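Local coordinates for protein synaptotagmin-1 (Arabidopsis thaliana, PDB 7ATP) that helps maintain plasma membrane integrity during freezing and osmotic stress, this piece being a calcium-binding C2 domain that probably binds phospholipids, at residues 29-34 and 54-59; 43-48 and 62-67; 71-76 and 94-99; 103-108 and 133-138. All coordinates share one frame; numbering follows the deposited sequence.

Contact 1 of 4, residues 29-34 and 54-59; sequences ADPFVK and LNPEWN. With CA (calcium ion), chain B.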
# COMPACT_ATOMS: atom_id res chain seq x y z
N ALA A 29 9.45 12.17 8.69
CA ALA A 29 9.22 10.74 8.84
C ALA A 29 10.05 10.06 7.76
O ALA A 29 10.55 10.70 6.84
CB ALA A 29 7.74 10.37 8.73
N ASP A 30 10.16 8.74 7.86
CA ASP A 30 10.87 7.93 6.87
C ASP A 30 9.89 6.88 6.38
O ASP A 30 9.97 5.71 6.77
CB ASP A 30 12.12 7.32 7.49
CG ASP A 30 12.92 8.34 8.31
OD1 ASP A 30 13.47 9.28 7.71
OD2 ASP A 30 13.00 8.24 9.57
N PRO A 31 8.91 7.28 5.56
CA PRO A 31 7.81 6.37 5.24
C PRO A 31 8.27 5.24 4.34
O PRO A 31 9.17 5.40 3.51
CB PRO A 31 6.79 7.26 4.53
CG PRO A 31 7.57 8.39 4.03
CD PRO A 31 8.64 8.63 5.06
N PHE A 32 7.65 4.08 4.54
CA PHE A 32 7.61 3.03 3.54
C PHE A 32 6.25 2.38 3.67
O PHE A 32 5.53 2.62 4.64
CB PHE A 32 8.74 2.02 3.68
CG PHE A 32 8.69 1.23 4.97
CD1 PHE A 32 9.16 1.77 6.16
CD2 PHE A 32 8.22 -0.07 4.98
CE1 PHE A 32 9.14 1.04 7.34
CE2 PHE A 32 8.19 -0.81 6.16
CZ PHE A 32 8.64 -0.25 7.34
N VAL A 33 5.87 1.58 2.68
CA VAL A 33 4.54 1.00 2.64
C VAL A 33 4.64 -0.51 2.64
O VAL A 33 5.44 -1.09 1.90
CB VAL A 33 3.77 1.47 1.39
CG1 VAL A 33 2.35 0.99 1.48
CG2 VAL A 33 3.81 2.96 1.28
N LYS A 34 3.79 -1.16 3.44
CA LYS A 34 3.68 -2.61 3.44
C LYS A 34 2.39 -2.98 2.73
O LYS A 34 1.32 -2.46 3.06
CB LYS A 34 3.66 -3.18 4.85
CG LYS A 34 3.86 -4.68 4.91
CD LYS A 34 4.08 -5.17 6.36
CE LYS A 34 2.76 -5.57 7.04
NZ LYS A 34 2.77 -7.01 7.48
N LEU A 54 7.89 13.76 3.77
CA LEU A 54 6.47 13.66 4.08
C LEU A 54 5.59 13.60 2.84
O LEU A 54 4.37 13.44 2.96
CB LEU A 54 6.03 14.83 4.96
CG LEU A 54 6.44 14.77 6.43
CD1 LEU A 54 5.74 15.89 7.15
CD2 LEU A 54 6.08 13.45 7.07
N ASN A 55 6.17 13.71 1.66
CA ASN A 55 5.44 13.50 0.41
C ASN A 55 6.25 12.56 -0.47
O ASN A 55 6.81 12.98 -1.47
CB ASN A 55 5.20 14.83 -0.28
CG ASN A 55 4.49 15.82 0.62
OD1 ASN A 55 3.26 15.79 0.74
ND2 ASN A 55 5.26 16.68 1.27
N PRO A 56 6.38 11.29 -0.08
CA PRO A 56 7.26 10.40 -0.84
C PRO A 56 6.62 9.95 -2.12
O PRO A 56 5.41 9.72 -2.20
CB PRO A 56 7.46 9.21 0.10
CG PRO A 56 6.19 9.18 0.91
CD PRO A 56 5.75 10.61 1.06
N GLU A 57 7.46 9.74 -3.12
CA GLU A 57 7.04 9.18 -4.39
C GLU A 57 7.85 7.93 -4.62
O GLU A 57 9.08 7.98 -4.68
CB GLU A 57 7.25 10.19 -5.52
CG GLU A 57 6.30 11.37 -5.43
CD GLU A 57 6.38 12.29 -6.63
OE1 GLU A 57 7.12 13.31 -6.57
OE2 GLU A 57 5.71 11.98 -7.64
N TRP A 58 7.16 6.80 -4.78
CA TRP A 58 7.84 5.56 -5.06
C TRP A 58 7.68 5.12 -6.50
O TRP A 58 8.67 4.78 -7.14
CB TRP A 58 7.30 4.44 -4.16
CG TRP A 58 7.59 4.61 -2.75
CD1 TRP A 58 8.74 4.28 -2.09
CD2 TRP A 58 6.69 5.12 -1.76
NE1 TRP A 58 8.61 4.56 -0.77
CE2 TRP A 58 7.37 5.08 -0.53
CE3 TRP A 58 5.40 5.61 -1.79
CZ2 TRP A 58 6.81 5.52 0.64
CZ3 TRP A 58 4.82 6.04 -0.62
CH2 TRP A 58 5.53 6.00 0.58
N ASN A 59 6.46 5.10 -7.01
CA ASN A 59 6.20 4.49 -8.29
C ASN A 59 6.75 3.07 -8.33
O ASN A 59 7.41 2.65 -9.28
CB ASN A 59 6.78 5.34 -9.42
CG ASN A 59 5.95 6.58 -9.66
OD1 ASN A 59 4.71 6.54 -9.58
ND2 ASN A 59 6.62 7.69 -9.92
CA CA B . 11.66 7.85 11.52
O HOH W 1 13.75 8.08 12.34
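Two prolines meet ring to ring: CG of Pro31 lies 3.5 Å from CG of Pro56, where strands 31-37 and 57-66 begin in the two facing sheets of the C2 beta-sandwich. The strand axes here are 9.4 Å apart, a gap crossed mainly by side chains. Proline suits both places, since each ring offers a compact apolar edge and stiffens the chain as it enters a strand. Further along, the indole of Trp58 fills the interior. CG2 of Val33 sits over its six-membered ring, 3.9 Å from the centroid and 27° off the ring normal, a CH-pi contact. With CG1 anti to the backbone N (chi1 -173°), Val33 turns this other methyl to the ring. The carbonyl oxygen of Pro31 comes to the indole edge, 3.7 Å from CZ2 of Trp58, while NE1 bonds to the carbonyl O of Thr48. At the loop end, CB of Ala29 rests 3.9 Å from CD2 of Leu54. Asp30 points away from this apolar seam, and its OD2 binds a calcium ion at 2.4 Å; Asp24, Asp80, Glu82 and the carbonyl O of Trp81 also bind this ion, as does a water. OD1 of Asp30 accepts a hydrogen bond from N of Lys52. The chemistry thus divides sharply: hydrophobic contacts join the sheets, while the adjoining carboxylate is turned outward to the metal and held from both oxygens.

Contact 2 of 4, residues 43-48 and 62-67; sequences PSKKTT and FKFSVR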
# COMPACT_ATOMS: atom_id res chain seq x y z
N PRO A 43 5.14 -13.60 2.30
CA PRO A 43 5.65 -12.39 2.95
C PRO A 43 5.05 -11.15 2.31
O PRO A 43 4.94 -11.06 1.09
CB PRO A 43 7.16 -12.46 2.72
CG PRO A 43 7.45 -13.90 2.59
CD PRO A 43 6.23 -14.55 1.98
N SER A 44 4.63 -10.21 3.15
CA SER A 44 4.11 -8.97 2.61
C SER A 44 5.20 -8.25 1.82
O SER A 44 6.39 -8.54 1.94
CB SER A 44 3.58 -8.09 3.74
OG SER A 44 4.56 -7.92 4.75
N LYS A 45 4.78 -7.31 0.99
CA LYS A 45 5.73 -6.51 0.24
C LYS A 45 5.95 -5.17 0.92
O LYS A 45 5.08 -4.67 1.63
CB LYS A 45 5.26 -6.32 -1.20
CG LYS A 45 5.68 -7.45 -2.17
CD LYS A 45 4.69 -8.60 -2.22
CE LYS A 45 5.11 -9.66 -3.26
NZ LYS A 45 5.17 -9.18 -4.69
N LYS A 46 7.14 -4.62 0.73
CA LYS A 46 7.50 -3.32 1.28
C LYS A 46 8.19 -2.49 0.22
O LYS A 46 9.05 -2.97 -0.51
CB LYS A 46 8.44 -3.45 2.51
CG LYS A 46 7.86 -4.23 3.71
CD LYS A 46 9.00 -4.60 4.67
CE LYS A 46 8.54 -5.45 5.87
NZ LYS A 46 9.47 -5.22 7.05
N THR A 47 7.81 -1.22 0.15
CA THR A 47 8.52 -0.33 -0.74
C THR A 47 9.82 0.10 -0.11
O THR A 47 10.10 -0.14 1.08
CB THR A 47 7.72 0.92 -0.98
OG1 THR A 47 7.58 1.59 0.28
CG2 THR A 47 6.34 0.58 -1.51
N THR A 48 10.61 0.78 -0.92
CA THR A 48 11.77 1.49 -0.40
C THR A 48 11.36 2.47 0.69
O THR A 48 10.20 2.88 0.79
CB THR A 48 12.45 2.19 -1.55
OG1 THR A 48 12.66 1.23 -2.57
CG2 THR A 48 13.78 2.71 -1.13
N PHE A 62 4.45 -3.96 -7.58
CA PHE A 62 4.47 -5.30 -7.03
C PHE A 62 3.39 -6.10 -7.72
O PHE A 62 2.50 -5.54 -8.36
CB PHE A 62 4.27 -5.27 -5.51
CG PHE A 62 5.22 -4.35 -4.82
CD1 PHE A 62 6.40 -4.83 -4.28
CD2 PHE A 62 4.97 -2.99 -4.77
CE1 PHE A 62 7.32 -3.97 -3.65
CE2 PHE A 62 5.87 -2.12 -4.17
CZ PHE A 62 7.06 -2.61 -3.59
N LYS A 63 3.46 -7.43 -7.60
CA LYS A 63 2.47 -8.31 -8.18
C LYS A 63 2.11 -9.39 -7.17
O LYS A 63 2.96 -9.84 -6.39
CB LYS A 63 2.95 -8.96 -9.50
CG LYS A 63 3.90 -10.13 -9.31
CD LYS A 63 4.18 -10.81 -10.63
CE LYS A 63 4.56 -9.79 -11.68
NZ LYS A 63 5.89 -10.09 -12.27
N PHE A 64 0.85 -9.81 -7.22
CA PHE A 64 0.28 -10.74 -6.26
C PHE A 64 -0.51 -11.84 -6.97
O PHE A 64 -1.30 -11.56 -7.87
CB PHE A 64 -0.66 -10.03 -5.30
CG PHE A 64 0.01 -9.01 -4.47
CD1 PHE A 64 0.12 -7.71 -4.90
CD2 PHE A 64 0.54 -9.36 -3.23
CE1 PHE A 64 0.73 -6.78 -4.12
CE2 PHE A 64 1.15 -8.43 -2.45
CZ PHE A 64 1.25 -7.14 -2.88
N SER A 65 -0.32 -13.07 -6.50
CA SER A 65 -1.07 -14.22 -6.99
C SER A 65 -2.50 -14.16 -6.46
O SER A 65 -2.72 -14.34 -5.26
CB SER A 65 -0.40 -15.52 -6.57
OG SER A 65 0.15 -16.19 -7.68
N VAL A 66 -3.46 -13.91 -7.35
CA VAL A 66 -4.86 -13.88 -6.96
C VAL A 66 -5.42 -15.30 -6.95
O VAL A 66 -5.26 -16.05 -7.92
CB VAL A 66 -5.67 -12.99 -7.92
CG1 VAL A 66 -7.14 -12.98 -7.52
CG2 VAL A 66 -5.10 -11.59 -7.92
N ARG A 67 -6.07 -15.67 -5.85
CA ARG A 67 -6.82 -16.91 -5.80
C ARG A 67 -8.32 -16.69 -6.00
O ARG A 67 -8.95 -17.44 -6.75
CB ARG A 67 -6.55 -17.65 -4.49
CG ARG A 67 -5.22 -18.43 -4.47
CD ARG A 67 -4.04 -17.57 -4.00
NE ARG A 67 -2.73 -18.12 -4.39
CZ ARG A 67 -1.98 -18.90 -3.62
NH1 ARG A 67 -0.81 -19.35 -4.06
NH2 ARG A 67 -2.39 -19.25 -2.40
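This is a side-chain contact between the edge strand 45-46 of one sheet and strand 57-66, the outermost strand of the other, closing one margin of the C2 beta-sandwich. Lys45 does most of the work. Its long aliphatic part runs alongside two aromatic rings: CG lies 3.4 Å from CD1 of Phe62, and CD lies 3.6 Å from CE2 of Phe64. The chain bends at chi2 (88°), and from there CD passes on to Phe64. The ammonium NZ then stands over the face of the Phe64 ring, 4.8 Å from its centroid, in a cation-pi contact. Lysine suits this partly exposed margin because its methylenes cover the rings while its charge still finds polar company. Thr47 meets Phe62 from another direction, its CG2 3.8 Å from CE2 of that ring and the two side chains nearly at right angles. The hydroxyl of Thr47 does not serve this contact: it accepts the N-H of Val33 and donates to O of Thr48. Phe64 itself reaches inward to Val10, Val12 and Ile35. One hydrogen bond joins the segments, from NZ of Lys45 to the carbonyl O of Lys63, 2.9 Å long, with the donor tilted 22° from the carbonyl plane.

Contact 3 of 4, residues 71-76 and 94-99; sequences TQVLEF and VLALKE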
# COMPACT_ATOMS: atom_id res chain seq x y z
N THR A 71 -13.25 -12.00 -3.21
CA THR A 71 -13.00 -12.28 -1.80
C THR A 71 -11.82 -11.50 -1.26
O THR A 71 -11.95 -10.79 -0.25
CB THR A 71 -12.74 -13.78 -1.61
OG1 THR A 71 -13.71 -14.53 -2.34
CG2 THR A 71 -12.81 -14.14 -0.14
N GLN A 72 -10.67 -11.61 -1.91
CA GLN A 72 -9.44 -11.10 -1.36
C GLN A 72 -9.41 -9.57 -1.40
O GLN A 72 -10.08 -8.93 -2.21
CB GLN A 72 -8.24 -11.69 -2.11
CG GLN A 72 -7.91 -13.11 -1.65
CD GLN A 72 -6.87 -13.79 -2.52
OE1 GLN A 72 -6.98 -13.80 -3.74
NE2 GLN A 72 -5.85 -14.37 -1.89
N VAL A 73 -8.64 -9.00 -0.48
CA VAL A 73 -8.56 -7.56 -0.27
C VAL A 73 -7.10 -7.19 -0.05
O VAL A 73 -6.36 -7.91 0.62
CB VAL A 73 -9.43 -7.13 0.92
CG1 VAL A 73 -9.06 -5.75 1.41
CG2 VAL A 73 -10.89 -7.19 0.54
N LEU A 74 -6.69 -6.05 -0.61
CA LEU A 74 -5.33 -5.55 -0.41
C LEU A 74 -5.25 -4.68 0.83
O LEU A 74 -6.11 -3.82 1.05
CB LEU A 74 -4.89 -4.74 -1.63
CG LEU A 74 -4.31 -5.64 -2.70
CD1 LEU A 74 -3.82 -4.81 -3.86
CD2 LEU A 74 -3.18 -6.50 -2.14
N GLU A 75 -4.22 -4.90 1.64
CA GLU A 75 -3.97 -4.14 2.85
C GLU A 75 -2.70 -3.32 2.65
O GLU A 75 -1.63 -3.88 2.40
CB GLU A 75 -3.83 -5.08 4.05
CG GLU A 75 -4.90 -6.19 4.10
CD GLU A 75 -4.53 -7.36 5.03
OE1 GLU A 75 -3.33 -7.49 5.38
OE2 GLU A 75 -5.43 -8.16 5.40
N PHE A 76 -2.82 -1.99 2.73
CA PHE A 76 -1.70 -1.07 2.61
C PHE A 76 -1.43 -0.46 3.97
O PHE A 76 -2.32 0.19 4.54
CB PHE A 76 -1.99 0.05 1.61
CG PHE A 76 -2.20 -0.43 0.21
CD1 PHE A 76 -1.17 -0.42 -0.70
CD2 PHE A 76 -3.44 -0.89 -0.19
CE1 PHE A 76 -1.33 -0.86 -1.96
CE2 PHE A 76 -3.62 -1.33 -1.48
CZ PHE A 76 -2.58 -1.32 -2.37
N VAL A 94 -7.48 -0.44 3.38
CA VAL A 94 -7.65 -1.63 2.56
C VAL A 94 -8.23 -1.22 1.22
O VAL A 94 -8.77 -0.12 1.06
CB VAL A 94 -8.56 -2.68 3.23
CG1 VAL A 94 -7.96 -3.11 4.55
CG2 VAL A 94 -9.94 -2.12 3.40
N LEU A 95 -8.11 -2.13 0.26
CA LEU A 95 -8.66 -1.91 -1.08
C LEU A 95 -9.15 -3.26 -1.60
O LEU A 95 -8.36 -4.21 -1.68
CB LEU A 95 -7.61 -1.31 -2.01
CG LEU A 95 -8.10 -0.83 -3.37
CD1 LEU A 95 -9.41 -0.05 -3.24
CD2 LEU A 95 -7.03 0.02 -4.04
N ALA A 96 -10.44 -3.33 -1.93
CA ALA A 96 -11.06 -4.59 -2.31
C ALA A 96 -10.76 -4.92 -3.76
O ALA A 96 -10.85 -4.04 -4.63
CB ALA A 96 -12.57 -4.53 -2.08
N LEU A 97 -10.43 -6.18 -4.03
CA LEU A 97 -10.15 -6.60 -5.39
C LEU A 97 -11.41 -6.69 -6.27
O LEU A 97 -11.29 -6.85 -7.49
CB LEU A 97 -9.41 -7.94 -5.37
CG LEU A 97 -7.92 -7.89 -5.02
CD1 LEU A 97 -7.30 -9.28 -4.93
CD2 LEU A 97 -7.17 -7.05 -6.03
N LYS A 98 -12.60 -6.58 -5.69
CA LYS A 98 -13.79 -6.49 -6.53
C LYS A 98 -13.88 -5.15 -7.25
O LYS A 98 -14.71 -5.00 -8.15
CB LYS A 98 -15.05 -6.71 -5.69
CG LYS A 98 -15.39 -5.55 -4.78
CD LYS A 98 -16.23 -6.03 -3.61
CE LYS A 98 -16.40 -4.93 -2.56
NZ LYS A 98 -17.43 -5.27 -1.53
N GLU A 99 -13.02 -4.19 -6.89
CA GLU A 99 -13.09 -2.82 -7.39
C GLU A 99 -12.33 -2.62 -8.71
O GLU A 99 -11.82 -1.52 -8.95
CB GLU A 99 -12.55 -1.86 -6.33
CG GLU A 99 -13.63 -1.13 -5.55
CD GLU A 99 -14.21 0.03 -6.33
OE1 GLU A 99 -13.72 0.30 -7.45
OE2 GLU A 99 -15.14 0.69 -5.82
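The ring of Phe76 presents its edge to Leu95, whose CB lies near the ring plane, 4.0 Å from CE2; around the same ring are Val12, Leu110, Leu132 and Val134, from the opposing sheet. With CG set anti to its carbonyl carbon (chi1 -63°), Phe76 leans toward the neighbouring strand as it enters the core. The two segments belong to the antiparallel hairpin formed by strands 73-80 and 88-96, at one side of a sheet of the C2 sandwich. Leu74 and Leu95 form a hydrogen-bonded pair: N of Leu74 donates to O of Leu95 at 2.7 Å, and N of Leu95 returns a bond of 2.7 Å to O of Leu74. The side chains of Leu74 and Leu95 enter the same interior as Phe76, where large apolar groups are suited to filling the space between sheets. The opposite face carries the smaller Val73, Val94 and Ala96, with Glu75. There Val73 splits its branches, CG1 3.6 Å from CB of Val94 and CG2 4.1 Å from CB of Ala96, while Glu75 can keep its carboxylate at the partly exposed surface. Past the bridged pairs, a weak bond of 3.3 Å runs from N of Leu97 to O of Gln72, just as a type I turn from Ala96 to Glu99 begins. CD1 of Leu97 also packs 3.8 Å from CB of Gln72, whose amide is held by Arg67, Asp68 and Ser38 through their backbones. Short reciprocal backbone bonds therefore fix the register, while the opposed characters of the faces set which one is turned to the core.

Contact 4 of 4, residues 103-108 and 133-138; sequences DEHKAF and EVELLY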
# COMPACT_ATOMS: atom_id res chain seq x y z
N ASP A 103 -7.42 -5.86 -17.35
CA ASP A 103 -6.79 -5.13 -18.46
C ASP A 103 -7.14 -3.64 -18.46
O ASP A 103 -7.27 -3.04 -19.52
CB ASP A 103 -7.15 -5.75 -19.81
CG ASP A 103 -6.98 -7.25 -19.82
OD1 ASP A 103 -5.93 -7.74 -19.36
OD2 ASP A 103 -7.91 -7.96 -20.27
N GLU A 104 -7.28 -3.03 -17.28
CA GLU A 104 -7.56 -1.60 -17.21
C GLU A 104 -6.75 -0.97 -16.09
O GLU A 104 -6.76 -1.47 -14.95
CB GLU A 104 -9.06 -1.34 -17.01
CG GLU A 104 -9.61 -0.16 -17.82
CD GLU A 104 -9.23 1.20 -17.25
OE1 GLU A 104 -8.82 2.09 -18.03
OE2 GLU A 104 -9.35 1.37 -16.02
N HIS A 105 -6.06 0.12 -16.41
CA HIS A 105 -5.17 0.83 -15.50
C HIS A 105 -6.02 1.71 -14.59
O HIS A 105 -6.43 2.80 -14.99
CB HIS A 105 -4.17 1.65 -16.30
CG HIS A 105 -2.73 1.35 -16.00
ND1 HIS A 105 -1.85 0.91 -16.96
CD2 HIS A 105 -2.02 1.47 -14.86
CE1 HIS A 105 -0.66 0.75 -16.42
NE2 HIS A 105 -0.73 1.08 -15.14
N LYS A 106 -6.28 1.25 -13.37
CA LYS A 106 -7.19 1.93 -12.46
C LYS A 106 -6.42 2.48 -11.26
O LYS A 106 -5.73 1.74 -10.56
CB LYS A 106 -8.30 0.99 -11.98
CG LYS A 106 -9.55 1.70 -11.45
CD LYS A 106 -10.73 0.74 -11.33
CE LYS A 106 -12.05 1.49 -11.33
NZ LYS A 106 -12.10 2.52 -10.26
N ALA A 107 -6.57 3.77 -11.02
CA ALA A 107 -5.91 4.42 -9.89
C ALA A 107 -6.85 4.50 -8.70
O ALA A 107 -8.06 4.34 -8.82
CB ALA A 107 -5.43 5.82 -10.28
N PHE A 108 -6.27 4.75 -7.54
CA PHE A 108 -7.08 4.95 -6.34
C PHE A 108 -6.34 5.91 -5.42
O PHE A 108 -5.12 6.08 -5.52
CB PHE A 108 -7.36 3.64 -5.60
CG PHE A 108 -8.10 2.62 -6.41
CD1 PHE A 108 -9.48 2.56 -6.37
CD2 PHE A 108 -7.41 1.70 -7.18
CE1 PHE A 108 -10.16 1.63 -7.10
CE2 PHE A 108 -8.07 0.77 -7.91
CZ PHE A 108 -9.46 0.72 -7.88
N GLU A 133 -1.77 7.11 -2.87
CA GLU A 133 -2.25 6.85 -4.23
C GLU A 133 -1.68 5.53 -4.73
O GLU A 133 -0.47 5.31 -4.66
CB GLU A 133 -1.83 7.98 -5.18
CG GLU A 133 -2.35 9.37 -4.81
CD GLU A 133 -1.79 10.48 -5.72
OE1 GLU A 133 -1.06 10.16 -6.69
OE2 GLU A 133 -2.08 11.67 -5.45
N VAL A 134 -2.54 4.66 -5.22
CA VAL A 134 -2.09 3.39 -5.78
C VAL A 134 -2.77 3.21 -7.13
O VAL A 134 -3.79 3.83 -7.42
CB VAL A 134 -2.40 2.21 -4.85
CG1 VAL A 134 -1.57 2.30 -3.58
CG2 VAL A 134 -3.86 2.24 -4.47
N GLU A 135 -2.18 2.35 -7.96
CA GLU A 135 -2.76 1.89 -9.22
C GLU A 135 -2.81 0.38 -9.21
O GLU A 135 -1.89 -0.28 -8.72
CB GLU A 135 -1.97 2.33 -10.46
CG GLU A 135 -2.14 3.77 -10.88
CD GLU A 135 -1.14 4.17 -11.96
OE1 GLU A 135 -0.86 3.34 -12.86
OE2 GLU A 135 -0.61 5.31 -11.89
N LEU A 136 -3.89 -0.16 -9.76
CA LEU A 136 -4.07 -1.59 -9.87
C LEU A 136 -4.35 -1.97 -11.31
O LEU A 136 -5.03 -1.24 -12.04
CB LEU A 136 -5.21 -2.07 -9.00
CG LEU A 136 -4.82 -2.43 -7.58
CD1 LEU A 136 -4.38 -1.22 -6.80
CD2 LEU A 136 -6.02 -3.05 -6.94
N LEU A 137 -3.83 -3.12 -11.72
CA LEU A 137 -4.11 -3.68 -13.04
C LEU A 137 -4.25 -5.19 -12.85
O LEU A 137 -3.29 -5.85 -12.45
CB LEU A 137 -3.01 -3.33 -14.03
CG LEU A 137 -3.21 -3.58 -15.51
CD1 LEU A 137 -2.53 -2.47 -16.31
CD2 LEU A 137 -2.62 -4.93 -15.87
N TYR A 138 -5.44 -5.70 -13.10
CA TYR A 138 -5.73 -7.12 -12.96
C TYR A 138 -5.61 -7.81 -14.30
O TYR A 138 -6.06 -7.29 -15.32
CB TYR A 138 -7.14 -7.36 -12.41
CG TYR A 138 -7.44 -8.82 -12.20
CD1 TYR A 138 -6.50 -9.66 -11.62
CD2 TYR A 138 -8.65 -9.37 -12.59
CE1 TYR A 138 -6.75 -11.00 -11.42
CE2 TYR A 138 -8.92 -10.71 -12.39
CZ TYR A 138 -7.96 -11.52 -11.81
OH TYR A 138 -8.21 -12.87 -11.61
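The backbone N of Leu136 donates to O of Lys106 in a bond 2.8 Å long and nearly straight, 170° at the hydrogen. The return bond, from N of Lys106 to O of Leu136, completes a hydrogen-bonded pair. Phe108 and Val134 form a second such pair. Together they join the edge strand 106-111 to strand 131-140 in antiparallel fashion. Beyond the regular strand, N of Asp103 donates to O of Tyr138 at 2.8 Å, while the Asp103 carboxylate forms a salt bridge with Lys139. Phe108 turns inward beside Val134 and Leu136: its CB meets CG2 of Val134 at 3.9 Å, and with CG anti to its carbonyl carbon (chi1 -60°) the ring lies beside Leu136, whose CB comes to its edge. Leu95 of the opposing sheet packs against all three, so bulky apolar residues suit this face. The other face is mixed and more exposed. There CD1 of Leu137 sits over one face of the His105 imidazole, 3.7 Å from the centroid, in a CH-pi contact. OE1 of Glu135 approaches CD2 of His105 at 3.0 Å, with the carboxylate plane turned 72° from the ring; a carboxylate so near would probably help to stabilise a positive charge on the imidazole, although the two are not hydrogen-bonded. Backbone bonding thus secures the edge strand between an apolar interior and a more exposed face where His105 and Glu135 stand beside Leu137 and Ala107.

Contacts 1 and 2 span the two sheets of the sandwich through side chains, whereas contacts 3 and 4 join neighbouring strands within one sheet each through backbone bonds. Contact 1 is the buried one, lying beside the calcium site; the other three are partly buried, and contacts 3 and 4 are remote from the metal. Strand 57-66 serves both contacts 1 and 2, which meet where Thr47 and Thr48 bond to Val33 and Trp58. Contacts 3 and 4 face each other across the core, Leu95 against Phe108 and Phe76 against Val134. Trp58 in contact 1 and Phe76, Leu95 and Phe108 in contacts 3 and 4 pack the interior, while Lys45 in contact 2 and His105 in contact 4 lie nearer solvent.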